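Local atomic coordinates of Cag pathogenicity island protein (Cag10) (Helicobacter pylori 26695, PDB entry 6IQT), a protein that is a VirB8 homologue of the Cag type IV secretion system, probably an inner-membrane scaffold component whose periplasmic, self-associating domain is the part described here. Residues I94-V99 with T105-F110; L41-S46 with M70-E75; E28-S33 with N150-K155; T35-S40 with K54-Q59. All blocks are in the same frame, centred on the assembly; numbering follows the deposited sequence.

Contact 1 (I94-V99 with T105-F110); sequences IQREKV and TRLTFF
Glu97 OE2 is gripped by both terminal nitrogens of Arg106: NH1 gives a bond of 2.8 Å to OE2, and NH2 adds a weak one. OE2 lies at the guanidinium edge, in its plane, and takes NH1 on its anti lone pair, while the carboxylate stands nearly perpendicular to the guanidinium (89° between planes). Both side chains start out anti to their backbone N (chi1 -164° for Glu97, -171° for Arg106) and run side by side; bends at chi2 and chi3 then bring Arg106 NH1 beside Glu97 CB, 3.5 Å away. Arg106 NH2 has a second carboxylate partner, Asp52 of the second subunit, so the arginine links the hairpin to that subunit. Beneath the pair the strands are antiparallel: Glu97 and Arg106 form a hydrogen-bonded pair, with Arg106 N to Glu97 O at 2.8 Å, and Gln95 with Thr108 forms the next, with Gln95 N to Thr108 O at 3.0 Å. A water accepts from Gln95 NE2 and donates to Thr108 O. On the face of Arg96 and Leu107, Leu107 CD2 touches both Arg96 CB at 3.6 Å and Ile94 CG2 at 3.9 Å, and also lies over one face of the Arg96 guanidinium, whose NH2 pairs with Asp32. The hairpin lies at one side of the chain's antiparallel sheet, with strand 84-98 outermost: helix 30-43 packs on Leu107 and Phe109, and strand 125-137 continues the sheet beyond 105-110.

Contact 2 (L41-S46 with M70-E75); sequences LLFGYS and MRMFNE
Selenomethionine Met72 reaches from helix 66-80 to Leu42 and Phe43 at the end of helix 30-43, within the helical layer that packs on the curved sheet of this NTF2-like VirB8 domain. Its CB already touches Leu42 CD1 at 3.8 Å. With CG anti to the carbonyl carbon (chi1 -58°) and chi2 extended, the chain rises to SE, which sits against both leucine methyls, 3.9 Å from Leu42 CD2 and 4.1 Å from Leu42 CD1. The last torsion then folds the methyl over (chi3 56°), and CE touches both neighbours on the other helix, 3.7 Å from Leu42 CD2 and 3.8 Å from Phe43 CE1. Leu42 thus meets Met72 at CB, SE and CE as the two side chains cross, whereas Phe43 meets only the CE tip, obliquely to the ring. Across these segments the contact is wholly apolar. Ile161 of strand 154-163 touches both Met72 and Phe43, and Phe43 also reaches Ile111 and Ile113, so the helix end is pressed onto the sheet. Within helix 30-43, Leu42 CG lies 4.3 Å above one face of the Phe43 ring, offset toward the rim.

Contact 3 (E28-S33 with N150-K155); sequences EAVVDS and NPFGFK
Val30 and Val31 in the first turn of helix 30-43 meet Phe152 and Phe154, which flank Gly153 where a type I turn leads into strand 154-163, the last strand of the VirB8-type, NTF2-like sheet. In each pair the valine crosses the phenylalanine at about a right angle, and its CG1 is the touching methyl: Val30 CG1 lies 4.1 Å from Phe152 CD2, and Val31 CG1 lies 4.2 Å from Phe154 CE1. Both methyls approach their rings obliquely. Phe154 has CG anti to its backbone N (chi1 179°), which carries the ring inward to the helix and onto Tyr135, with which it stacks. Phe152, whose CG is instead anti to its carbonyl carbon (chi1 -62°), sits at an exposed site, with Pro151 CB over one face of its ring and Val25 nearby. One pair is therefore part of the buried layer between helix and sheet; the other lies at its more exposed border. The turn is braced by Asn150, whose OD1 accepts from Phe154 N at 3.1 Å while its ND2 gives to Phe154 O at 2.7 Å; ND2 probably also bonds to Gln59 O, tying the turn to Gln59. At the helix start Ala29, the N-cap residue, offers its carbonyl twice: Ser33 N and Ser33 OG reach Ala29 O from opposite faces of its plane, each at 2.9 Å.

Contact 4 (T35-S40 with K54-Q59); sequences TSKFVS and KDQLMQ
Phe38 and Leu57 make the close part of this contact between helices 30-43 and 50-59: Leu57 CD1 reaches Phe38 CE1 at 3.8 Å and Phe38 CD1 at 4.0 Å, coming obliquely to the ring. Both residues are buried. Each has its CG anti to the backbone N (chi1 173° for Phe38, 175° for Leu57), which swings two side chains that leave their helices obliquely into the space between them, at the level where the backbones come nearest, 6.6 Å between Phe38 CA and Leu57 CA. Tyr60 and Cys61 also pack on the Phe38 side chain. The outer side is looser. There, in exposed Lys37, the bend at chi2 (42°) brings Lys37 CE to 3.9 Å from Gln56 OE1, a touch of van der Waals kind. Gln56 itself leans toward helix 30-43 with an extended chain, and its side chain also packs on Ile149. Little surface is buried in all, about 123 Å² over both segments, so the two helices meet through a narrow apolar seam with a polar margin. On the far side of helix 30-43, Val39 points away from helix 50-59 and packs on Ala88, Ile90, Phe109 and Ile111 of the sheet. A helix laid on a curved antiparallel sheet, with further helices packed against it, is the hallmark of the NTF2-like fold to which VirB8 domains belong.

Helix 30-43 runs through contacts 2, 3 and 4 and also lies on the hairpin of contact 1. Contacts 2 and 4 are neighbours, with centres about 9 Å apart, and meet where Leu42 CD1 touches Leu57 CD2 at 3.9 Å. Contacts 3 and 4 join at Gln59 O, which, besides the Asn150 amide, probably accepts a hydrogen bond from Lys155 NZ at 2.7 Å. The salt bridge of Asp32 OD1 with Arg96 NH2, 2.9 Å, ties contact 3 to contact 1, and Thr35 of contact 4 packs on Leu107 and Phe109. Contacts 1 and 2, centres about 22 Å apart, lie on opposite sides of the chain's centre, yet both touch the second subunit.

Contact 1 (I94-V99 with T105-F110)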
loop_
_atom_site.group_PDB
_atom_site.type_symbol
_atom_site.label_atom_id
_atom_site.label_comp_id
_atom_site.label_asym_id
_atom_site.label_seq_id
_atom_site.Cartn_x
_atom_site.Cartn_y
_atom_site.Cartn_z
ATOM N N ILE A 94 9.950 -7.262 -10.513
ATOM C CA ILE A 94 8.892 -6.263 -10.638
ATOM C C ILE A 94 7.877 -6.770 -11.658
ATOM O O ILE A 94 8.225 -7.020 -12.821
ATOM C CB ILE A 94 9.465 -4.901 -11.068
ATOM C CG1 ILE A 94 10.472 -4.372 -10.039
ATOM C CG2 ILE A 94 8.352 -3.881 -11.313
ATOM C CD1 ILE A 94 11.379 -3.240 -10.624
ATOM N N GLN A 95 6.623 -6.904 -11.240
ATOM C CA GLN A 95 5.535 -7.229 -12.152
ATOM C C GLN A 95 4.788 -5.965 -12.551
ATOM O O GLN A 95 4.670 -5.019 -11.768
ATOM C CB GLN A 95 4.578 -8.231 -11.504
ATOM C CG GLN A 95 5.302 -9.489 -11.075
ATOM C CD GLN A 95 4.357 -10.607 -10.748
ATOM O OE1 GLN A 95 3.994 -11.401 -11.616
ATOM N NE2 GLN A 95 3.944 -10.676 -9.489
ATOM N N ARG A 96 4.291 -5.945 -13.786
ATOM C CA ARG A 96 3.722 -4.720 -14.320
ATOM C C ARG A 96 2.439 -5.014 -15.074
ATOM O O ARG A 96 2.281 -6.073 -15.688
ATOM C CB ARG A 96 4.706 -3.978 -15.243
ATOM C CG ARG A 96 5.224 -4.776 -16.434
ATOM C CD ARG A 96 6.556 -4.190 -16.864
ATOM N NE ARG A 96 7.632 -4.722 -16.039
ATOM C CZ ARG A 96 8.637 -4.006 -15.550
ATOM N NH1 ARG A 96 8.716 -2.705 -15.784
ATOM N NH2 ARG A 96 9.557 -4.598 -14.803
ATOM N N GLU A 97 1.525 -4.051 -15.032
ATOM C CA GLU A 97 0.254 -4.189 -15.723
ATOM C C GLU A 97 -0.300 -2.800 -15.988
ATOM O O GLU A 97 -0.336 -1.962 -15.080
ATOM C CB GLU A 97 -0.724 -5.017 -14.877
ATOM C CG GLU A 97 -1.928 -5.553 -15.624
ATOM C CD GLU A 97 -2.520 -6.815 -14.978
ATOM O OE1 GLU A 97 -2.829 -7.772 -15.724
ATOM O OE2 GLU A 97 -2.680 -6.856 -13.736
ATOM N N LYS A 98 -0.726 -2.558 -17.224
ATOM C CA LYS A 98 -1.435 -1.326 -17.543
ATOM C C LYS A 98 -2.784 -1.299 -16.826
ATOM O O LYS A 98 -3.511 -2.302 -16.806
ATOM C CB LYS A 98 -1.622 -1.213 -19.055
ATOM C CG LYS A 98 -2.129 0.133 -19.506
ATOM C CD LYS A 98 -1.054 1.186 -19.381
ATOM C CE LYS A 98 -1.647 2.583 -19.405
ATOM N NZ LYS A 98 -2.453 2.872 -20.635
ATOM N N VAL A 99 -3.103 -0.171 -16.193
ATOM C CA VAL A 99 -4.412 0.005 -15.565
ATOM C C VAL A 99 -5.432 0.282 -16.666
ATOM O O VAL A 99 -5.240 1.186 -17.490
ATOM C CB VAL A 99 -4.378 1.139 -14.524
ATOM C CG1 VAL A 99 -5.778 1.416 -13.960
ATOM C CG2 VAL A 99 -3.430 0.788 -13.376
ATOM N N THR A 105 0.325 2.908 -15.165
ATOM C CA THR A 105 0.801 1.534 -15.113
ATOM C C THR A 105 1.045 1.168 -13.653
ATOM O O THR A 105 1.574 1.977 -12.884
ATOM C CB THR A 105 2.104 1.356 -15.951
ATOM O OG1 THR A 105 1.840 1.693 -17.309
ATOM C CG2 THR A 105 2.621 -0.093 -15.891
ATOM N N ARG A 106 0.640 -0.045 -13.275
ATOM C CA ARG A 106 0.803 -0.567 -11.919
ATOM C C ARG A 106 2.028 -1.478 -11.851
ATOM O O ARG A 106 2.152 -2.410 -12.643
ATOM C CB ARG A 106 -0.446 -1.353 -11.500
ATOM C CG ARG A 106 -0.467 -1.764 -10.021
ATOM C CD ARG A 106 -1.056 -3.158 -9.836
ATOM N NE ARG A 106 -2.361 -3.315 -10.465
ATOM C CZ ARG A 106 -2.672 -4.318 -11.284
ATOM N NH1 ARG A 106 -1.762 -5.237 -11.586
ATOM N NH2 ARG A 106 -3.885 -4.406 -11.805
ATOM N N LEU A 107 2.924 -1.207 -10.906
ATOM C CA LEU A 107 4.063 -2.064 -10.616
ATOM C C LEU A 107 3.862 -2.722 -9.253
ATOM O O LEU A 107 3.399 -2.077 -8.309
ATOM C CB LEU A 107 5.362 -1.246 -10.623
ATOM C CG LEU A 107 5.733 -0.441 -11.876
ATOM C CD1 LEU A 107 7.021 0.360 -11.638
ATOM C CD2 LEU A 107 5.910 -1.365 -13.088
ATOM N N THR A 108 4.189 -4.010 -9.135
ATOM C CA THR A 108 4.065 -4.686 -7.843
ATOM C C THR A 108 5.352 -5.453 -7.548
ATOM O O THR A 108 5.917 -6.106 -8.432
ATOM C CB THR A 108 2.828 -5.634 -7.801
ATOM O OG1 THR A 108 2.805 -6.455 -8.971
ATOM C CG2 THR A 108 1.528 -4.842 -7.770
ATOM N N PHE A 109 5.834 -5.348 -6.312
ATOM C CA PHE A 109 7.110 -5.965 -5.965
ATOM C C PHE A 109 7.237 -5.968 -4.450
ATOM O O PHE A 109 6.422 -5.378 -3.733
ATOM C CB PHE A 109 8.300 -5.225 -6.600
ATOM C CG PHE A 109 8.267 -3.734 -6.384
ATOM C CD1 PHE A 109 8.870 -3.172 -5.270
ATOM C CD2 PHE A 109 7.626 -2.894 -7.300
ATOM C CE1 PHE A 109 8.827 -1.783 -5.060
ATOM C CE2 PHE A 109 7.586 -1.519 -7.100
ATOM C CZ PHE A 109 8.188 -0.965 -5.980
ATOM N N PHE A 110 8.280 -6.632 -3.972
ATOM C CA PHE A 110 8.586 -6.674 -2.551
ATOM C C PHE A 110 9.815 -5.817 -2.291
ATOM O O PHE A 110 10.690 -5.694 -3.152
ATOM C CB PHE A 110 8.854 -8.111 -2.077
ATOM C CG PHE A 110 7.637 -9.007 -2.128
ATOM C CD1 PHE A 110 6.688 -8.972 -1.119
ATOM C CD2 PHE A 110 7.449 -9.887 -3.179
ATOM C CE1 PHE A 110 5.576 -9.803 -1.156
ATOM C CE2 PHE A 110 6.339 -10.718 -3.219
ATOM C CZ PHE A 110 5.406 -10.676 -2.211
HETATM O O HOH W 1 6.023 -9.184 -7.658
#

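Contact 2 (L41-S46 with M70-E75)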
loop_
_atom_site.group_PDB
_atom_site.type_symbol
_atom_site.label_atom_id
_atom_site.label_comp_id
_atom_site.label_asym_id
_atom_site.label_seq_id
_atom_site.Cartn_x
_atom_site.Cartn_y
_atom_site.Cartn_z
ATOM N N LEU A 41 14.806 6.424 -2.073
ATOM C CA LEU A 41 14.573 7.760 -1.534
ATOM C C LEU A 41 13.423 7.772 -0.527
ATOM O O LEU A 41 13.497 8.457 0.499
ATOM C CB LEU A 41 14.283 8.742 -2.672
ATOM C CG LEU A 41 15.436 9.086 -3.626
ATOM C CD1 LEU A 41 14.830 9.750 -4.849
ATOM C CD2 LEU A 41 16.450 10.000 -2.947
ATOM N N LEU A 42 12.347 7.034 -0.811
ATOM C CA LEU A 42 11.138 7.094 0.000
ATOM C C LEU A 42 11.256 6.274 1.285
ATOM O O LEU A 42 10.868 6.745 2.364
ATOM C CB LEU A 42 9.941 6.617 -0.820
ATOM C CG LEU A 42 8.598 6.647 -0.099
ATOM C CD1 LEU A 42 8.210 8.072 0.322
ATOM C CD2 LEU A 42 7.526 6.034 -0.960
ATOM N N PHE A 43 11.766 5.041 1.189
ATOM C CA PHE A 43 11.806 4.139 2.332
ATOM C C PHE A 43 13.141 4.157 3.069
ATOM O O PHE A 43 13.209 3.695 4.213
ATOM C CB PHE A 43 11.495 2.700 1.890
ATOM C CG PHE A 43 10.085 2.505 1.420
ATOM C CD1 PHE A 43 9.050 2.378 2.328
ATOM C CD2 PHE A 43 9.791 2.471 0.068
ATOM C CE1 PHE A 43 7.748 2.211 1.896
ATOM C CE2 PHE A 43 8.483 2.298 -0.371
ATOM C CZ PHE A 43 7.466 2.173 0.542
ATOM N N GLY A 44 14.198 4.675 2.443
ATOM C CA GLY A 44 15.492 4.753 3.082
ATOM C C GLY A 44 15.635 6.028 3.886
ATOM O O GLY A 44 14.767 6.898 3.838
ATOM N N TYR A 45 16.748 6.123 4.617
ATOM C CA TYR A 45 16.922 7.217 5.569
ATOM C C TYR A 45 18.378 7.337 5.983
ATOM O O TYR A 45 19.014 6.338 6.322
ATOM C CB TYR A 45 16.051 7.008 6.821
ATOM C CG TYR A 45 16.175 8.134 7.830
ATOM C CD1 TYR A 45 15.398 9.272 7.714
ATOM C CD2 TYR A 45 17.092 8.064 8.878
ATOM C CE1 TYR A 45 15.508 10.311 8.621
ATOM C CE2 TYR A 45 17.221 9.110 9.797
ATOM C CZ TYR A 45 16.411 10.224 9.661
ATOM O OH TYR A 45 16.493 11.270 10.558
ATOM N N SER A 46 18.889 8.565 5.972
ATOM C CA SER A 46 20.180 8.908 6.546
ATOM C C SER A 46 20.041 10.280 7.189
ATOM O O SER A 46 19.400 11.165 6.621
ATOM C CB SER A 46 21.288 8.931 5.487
ATOM O OG SER A 46 22.501 9.424 6.038
HETATM N N MSE A 70 5.620 13.299 1.168
HETATM C CA MSE A 70 6.154 14.100 2.271
HETATM C C MSE A 70 5.717 13.548 3.647
HETATM O O MSE A 70 6.503 13.553 4.603
HETATM C CB MSE A 70 5.725 15.569 2.121
HETATM C CG MSE A 70 6.424 16.489 3.111
HETATM SE SE MSE A 70 8.357 16.508 2.796
HETATM C CE MSE A 70 8.683 18.396 2.862
ATOM N N ARG A 71 4.480 13.051 3.743
ATOM C CA ARG A 71 4.038 12.451 5.004
ATOM C C ARG A 71 4.870 11.223 5.353
ATOM O O ARG A 71 5.199 10.993 6.526
ATOM C CB ARG A 71 2.557 12.087 4.938
ATOM C CG ARG A 71 1.629 13.282 4.970
ATOM C CD ARG A 71 0.161 12.840 4.950
ATOM N NE ARG A 71 -0.740 13.971 5.148
ATOM C CZ ARG A 71 -1.144 14.406 6.338
ATOM N NH1 ARG A 71 -0.744 13.793 7.442
ATOM N NH2 ARG A 71 -1.956 15.456 6.424
HETATM N N MSE A 72 5.238 10.424 4.353
HETATM C CA MSE A 72 6.043 9.244 4.628
HETATM C C MSE A 72 7.476 9.604 4.976
HETATM O O MSE A 72 8.105 8.970 5.830
HETATM C CB MSE A 72 6.006 8.301 3.423
HETATM C CG MSE A 72 4.599 7.884 3.073
HETATM SE SE MSE A 72 4.563 6.727 1.537
HETATM C CE MSE A 72 5.767 5.385 2.217
ATOM N N PHE A 73 7.992 10.615 4.281
ATOM C CA PHE A 73 9.306 11.159 4.607
ATOM C C PHE A 73 9.348 11.627 6.061
ATOM O O PHE A 73 10.267 11.280 6.814
ATOM C CB PHE A 73 9.612 12.299 3.626
ATOM C CG PHE A 73 10.905 13.037 3.885
ATOM C CD1 PHE A 73 12.113 12.535 3.429
ATOM C CD2 PHE A 73 10.897 14.270 4.521
ATOM C CE1 PHE A 73 13.301 13.223 3.636
ATOM C CE2 PHE A 73 12.081 14.967 4.731
ATOM C CZ PHE A 73 13.288 14.439 4.287
ATOM N N ASN A 74 8.336 12.401 6.477
ATOM C CA ASN A 74 8.315 12.934 7.843
ATOM C C ASN A 74 8.182 11.832 8.887
ATOM O O ASN A 74 8.723 11.961 9.994
ATOM C CB ASN A 74 7.177 13.945 8.007
ATOM C CG ASN A 74 7.468 15.274 7.320
ATOM O OD1 ASN A 74 8.628 15.648 7.127
ATOM N ND2 ASN A 74 6.421 15.982 6.936
ATOM N N GLU A 75 7.465 10.748 8.565
ATOM C CA GLU A 75 7.364 9.631 9.501
ATOM C C GLU A 75 8.725 8.965 9.731
ATOM O O GLU A 75 9.053 8.586 10.865
ATOM C CB GLU A 75 6.326 8.628 8.990
ATOM C CG GLU A 75 5.731 7.699 10.061
ATOM C CD GLU A 75 5.536 8.372 11.422
ATOM O OE1 GLU A 75 5.964 7.782 12.439
ATOM O OE2 GLU A 75 4.948 9.479 11.481
#

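Contact 3 (E28-S33 with N150-K155)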
loop_
_atom_site.group_PDB
_atom_site.type_symbol
_atom_site.label_atom_id
_atom_site.label_comp_id
_atom_site.label_asym_id
_atom_site.label_seq_id
_atom_site.Cartn_x
_atom_site.Cartn_y
_atom_site.Cartn_z
ATOM N N GLU A 28 11.236 -0.950 -20.026
ATOM C CA GLU A 28 11.632 -1.771 -18.890
ATOM C C GLU A 28 13.149 -1.806 -18.891
ATOM O O GLU A 28 13.767 -2.477 -19.728
ATOM C CB GLU A 28 11.097 -3.194 -18.996
ATOM C CG GLU A 28 9.615 -3.375 -19.207
ATOM C CD GLU A 28 9.292 -4.833 -19.523
ATOM O OE1 GLU A 28 10.199 -5.678 -19.352
ATOM O OE2 GLU A 28 8.149 -5.142 -19.923
ATOM N N ALA A 29 13.722 -1.069 -17.964
ATOM C CA ALA A 29 15.132 -0.808 -17.730
ATOM C C ALA A 29 15.066 0.564 -17.087
ATOM O O ALA A 29 15.447 0.731 -15.927
ATOM C CB ALA A 29 16.020 -0.808 -18.988
ATOM N N VAL A 30 14.498 1.530 -17.818
ATOM C CA VAL A 30 14.356 2.883 -17.276
ATOM C C VAL A 30 13.318 2.896 -16.158
ATOM O O VAL A 30 13.533 3.499 -15.100
ATOM C CB VAL A 30 14.000 3.885 -18.397
ATOM C CG1 VAL A 30 13.544 5.210 -17.807
ATOM C CG2 VAL A 30 15.193 4.114 -19.305
ATOM N N VAL A 31 12.183 2.225 -16.368
ATOM C CA VAL A 31 11.160 2.152 -15.327
ATOM C C VAL A 31 11.738 1.507 -14.075
ATOM O O VAL A 31 11.556 1.998 -12.952
ATOM C CB VAL A 31 9.920 1.389 -15.840
ATOM C CG1 VAL A 31 9.022 0.947 -14.675
ATOM C CG2 VAL A 31 9.111 2.262 -16.798
ATOM N N ASP A 32 12.451 0.396 -14.255
ATOM C CA ASP A 32 12.964 -0.344 -13.108
ATOM C C ASP A 32 14.027 0.456 -12.361
ATOM O O ASP A 32 14.055 0.439 -11.126
ATOM C CB ASP A 32 13.513 -1.704 -13.558
ATOM C CG ASP A 32 12.396 -2.668 -14.036
ATOM O OD1 ASP A 32 11.202 -2.316 -13.996
ATOM O OD2 ASP A 32 12.712 -3.799 -14.443
ATOM N N SER A 33 14.907 1.164 -13.089
ATOM C CA SER A 33 15.911 2.017 -12.445
ATOM C C SER A 33 15.263 3.164 -11.678
ATOM O O SER A 33 15.687 3.501 -10.562
ATOM C CB SER A 33 16.882 2.585 -13.491
ATOM O OG SER A 33 17.586 1.543 -14.142
ATOM N N ASN A 150 15.858 13.350 -12.336
ATOM C CA ASN A 150 14.853 12.494 -12.970
ATOM C C ASN A 150 14.715 12.961 -14.412
ATOM O O ASN A 150 13.705 13.562 -14.791
ATOM C CB ASN A 150 13.539 12.577 -12.190
ATOM C CG ASN A 150 12.421 11.733 -12.780
ATOM O OD1 ASN A 150 12.651 10.782 -13.531
ATOM N ND2 ASN A 150 11.189 12.093 -12.437
ATOM N N PRO A 151 15.750 12.736 -15.233
ATOM C CA PRO A 151 15.802 13.346 -16.577
ATOM C C PRO A 151 14.666 12.973 -17.505
ATOM O O PRO A 151 14.349 13.744 -18.422
ATOM C CB PRO A 151 17.124 12.816 -17.153
ATOM C CG PRO A 151 17.894 12.319 -16.018
ATOM C CD PRO A 151 16.941 11.923 -14.942
ATOM N N PHE A 152 14.099 11.781 -17.364
ATOM C CA PHE A 152 13.105 11.303 -18.312
ATOM C C PHE A 152 11.682 11.454 -17.781
ATOM O O PHE A 152 10.741 10.967 -18.411
ATOM C CB PHE A 152 13.415 9.848 -18.697
ATOM C CG PHE A 152 14.759 9.679 -19.383
ATOM C CD1 PHE A 152 15.228 10.642 -20.265
ATOM C CD2 PHE A 152 15.565 8.586 -19.116
ATOM C CE1 PHE A 152 16.470 10.506 -20.895
ATOM C CE2 PHE A 152 16.808 8.452 -19.733
ATOM C CZ PHE A 152 17.259 9.419 -20.620
ATOM N N GLY A 153 11.509 12.137 -16.655
ATOM C CA GLY A 153 10.181 12.442 -16.148
ATOM C C GLY A 153 9.337 11.263 -15.689
ATOM O O GLY A 153 8.127 11.257 -15.920
ATOM N N PHE A 154 9.940 10.264 -15.044
ATOM C CA PHE A 154 9.159 9.216 -14.383
ATOM C C PHE A 154 8.423 9.812 -13.187
ATOM O O PHE A 154 9.061 10.391 -12.299
ATOM C CB PHE A 154 10.099 8.100 -13.934
ATOM C CG PHE A 154 9.433 6.968 -13.206
ATOM C CD1 PHE A 154 8.945 5.875 -13.902
ATOM C CD2 PHE A 154 9.378 6.950 -11.821
ATOM C CE1 PHE A 154 8.369 4.806 -13.236
ATOM C CE2 PHE A 154 8.799 5.874 -11.146
ATOM C CZ PHE A 154 8.288 4.809 -11.858
ATOM N N LYS A 155 7.089 9.683 -13.152
ATOM C CA LYS A 155 6.296 10.279 -12.075
ATOM C C LYS A 155 5.388 9.258 -11.400
ATOM O O LYS A 155 4.590 8.599 -12.067
ATOM C CB LYS A 155 5.443 11.432 -12.596
ATOM C CG LYS A 155 6.253 12.557 -13.238
ATOM C CD LYS A 155 7.108 13.273 -12.217
ATOM C CE LYS A 155 7.845 14.439 -12.910
ATOM N NZ LYS A 155 8.744 15.212 -11.995
#

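Contact 4 (T35-S40 with K54-Q59)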
loop_
_atom_site.group_PDB
_atom_site.type_symbol
_atom_site.label_atom_id
_atom_site.label_comp_id
_atom_site.label_asym_id
_atom_site.label_seq_id
_atom_site.Cartn_x
_atom_site.Cartn_y
_atom_site.Cartn_z
ATOM N N THR A 35 12.237 3.252 -10.466
ATOM C CA THR A 35 11.500 2.704 -9.337
ATOM C C THR A 35 12.440 2.363 -8.187
ATOM O O THR A 35 12.121 2.622 -7.024
ATOM C CB THR A 35 10.699 1.472 -9.775
ATOM O OG1 THR A 35 9.785 1.857 -10.809
ATOM C CG2 THR A 35 9.882 0.918 -8.614
ATOM N N SER A 36 13.611 1.809 -8.498
ATOM C CA SER A 36 14.576 1.483 -7.459
ATOM C C SER A 36 15.080 2.742 -6.759
ATOM O O SER A 36 15.219 2.768 -5.526
ATOM C CB SER A 36 15.730 0.690 -8.074
ATOM O OG SER A 36 16.722 0.450 -7.107
ATOM N N LYS A 37 15.353 3.796 -7.530
ATOM C CA LYS A 37 15.781 5.058 -6.933
ATOM C C LYS A 37 14.681 5.650 -6.056
ATOM O O LYS A 37 14.945 6.135 -4.948
ATOM C CB LYS A 37 16.185 6.036 -8.036
ATOM C CG LYS A 37 16.927 7.305 -7.533
ATOM C CD LYS A 37 17.948 6.941 -6.456
ATOM C CE LYS A 37 18.975 8.057 -6.236
ATOM N NZ LYS A 37 20.008 7.672 -5.232
ATOM N N PHE A 38 13.436 5.594 -6.530
ATOM C CA PHE A 38 12.295 6.093 -5.774
ATOM C C PHE A 38 12.123 5.341 -4.463
ATOM O O PHE A 38 11.908 5.951 -3.407
ATOM C CB PHE A 38 11.032 5.977 -6.639
ATOM C CG PHE A 38 9.755 6.310 -5.920
ATOM C CD1 PHE A 38 9.358 7.629 -5.750
ATOM C CD2 PHE A 38 8.936 5.300 -5.428
ATOM C CE1 PHE A 38 8.167 7.945 -5.103
ATOM C CE2 PHE A 38 7.747 5.607 -4.765
ATOM C CZ PHE A 38 7.362 6.937 -4.608
ATOM N N VAL A 39 12.222 4.008 -4.510
ATOM C CA VAL A 39 12.097 3.197 -3.295
ATOM C C VAL A 39 13.186 3.562 -2.299
ATOM O O VAL A 39 12.931 3.704 -1.094
ATOM C CB VAL A 39 12.148 1.696 -3.646
ATOM C CG1 VAL A 39 12.503 0.865 -2.417
ATOM C CG2 VAL A 39 10.804 1.239 -4.263
ATOM N N SER A 40 14.424 3.676 -2.788
ATOM C CA SER A 40 15.541 4.080 -1.941
ATOM C C SER A 40 15.296 5.448 -1.296
ATOM O O SER A 40 15.525 5.624 -0.094
ATOM C CB SER A 40 16.823 4.094 -2.776
ATOM O OG SER A 40 17.920 4.464 -1.972
ATOM N N LYS A 54 14.738 14.914 0.363
ATOM C CA LYS A 54 13.378 15.382 0.099
ATOM C C LYS A 54 13.254 16.021 -1.285
ATOM O O LYS A 54 12.261 15.799 -1.988
ATOM C CB LYS A 54 12.926 16.364 1.197
ATOM C CG LYS A 54 11.567 17.026 0.935
ATOM C CD LYS A 54 11.729 18.427 0.309
ATOM C CE LYS A 54 10.384 19.132 0.109
ATOM N NZ LYS A 54 10.461 20.442 -0.595
ATOM N N ASP A 55 14.237 16.829 -1.689
ATOM C CA ASP A 55 14.186 17.464 -3.006
ATOM C C ASP A 55 14.193 16.432 -4.134
ATOM O O ASP A 55 13.463 16.575 -5.125
ATOM C CB ASP A 55 15.373 18.417 -3.180
ATOM C CG ASP A 55 15.169 19.755 -2.480
ATOM O OD1 ASP A 55 14.002 20.141 -2.235
ATOM O OD2 ASP A 55 16.187 20.423 -2.184
ATOM N N GLN A 56 15.037 15.406 -4.021
ATOM C CA GLN A 56 15.074 14.375 -5.060
ATOM C C GLN A 56 13.771 13.585 -5.092
ATOM O O GLN A 56 13.194 13.366 -6.163
ATOM C CB GLN A 56 16.271 13.458 -4.836
ATOM C CG GLN A 56 17.605 14.109 -5.248
ATOM C CD GLN A 56 18.724 13.083 -5.386
ATOM O OE1 GLN A 56 18.466 11.907 -5.642
ATOM N NE2 GLN A 56 19.964 13.522 -5.203
ATOM N N LEU A 57 13.272 13.181 -3.919
ATOM C CA LEU A 57 12.011 12.445 -3.846
ATOM C C LEU A 57 10.868 13.195 -4.534
ATOM O O LEU A 57 10.109 12.613 -5.323
ATOM C CB LEU A 57 11.674 12.178 -2.376
ATOM C CG LEU A 57 10.323 11.527 -2.088
ATOM C CD1 LEU A 57 10.209 10.212 -2.832
ATOM C CD2 LEU A 57 10.151 11.301 -0.583
HETATM N N MSE A 58 10.727 14.485 -4.239
HETATM C CA MSE A 58 9.728 15.361 -4.840
HETATM C C MSE A 58 9.743 15.287 -6.385
HETATM O O MSE A 58 8.698 15.307 -7.046
HETATM C CB MSE A 58 9.998 16.793 -4.379
HETATM C CG MSE A 58 9.648 17.044 -2.932
HETATM SE SE MSE A 58 7.808 16.471 -2.575
HETATM C CE MSE A 58 8.182 14.920 -1.471
ATOM N N GLN A 59 10.951 15.172 -6.947
ATOM C CA GLN A 59 11.142 15.111 -8.400
ATOM C C GLN A 59 10.575 13.836 -9.026
ATOM O O GLN A 59 10.294 13.821 -10.233
ATOM C CB GLN A 59 12.633 15.193 -8.727
ATOM C CG GLN A 59 13.197 16.570 -8.618
ATOM C CD GLN A 59 13.084 17.293 -9.926
ATOM O OE1 GLN A 59 13.994 17.240 -10.757
ATOM N NE2 GLN A 59 11.947 17.946 -10.143
#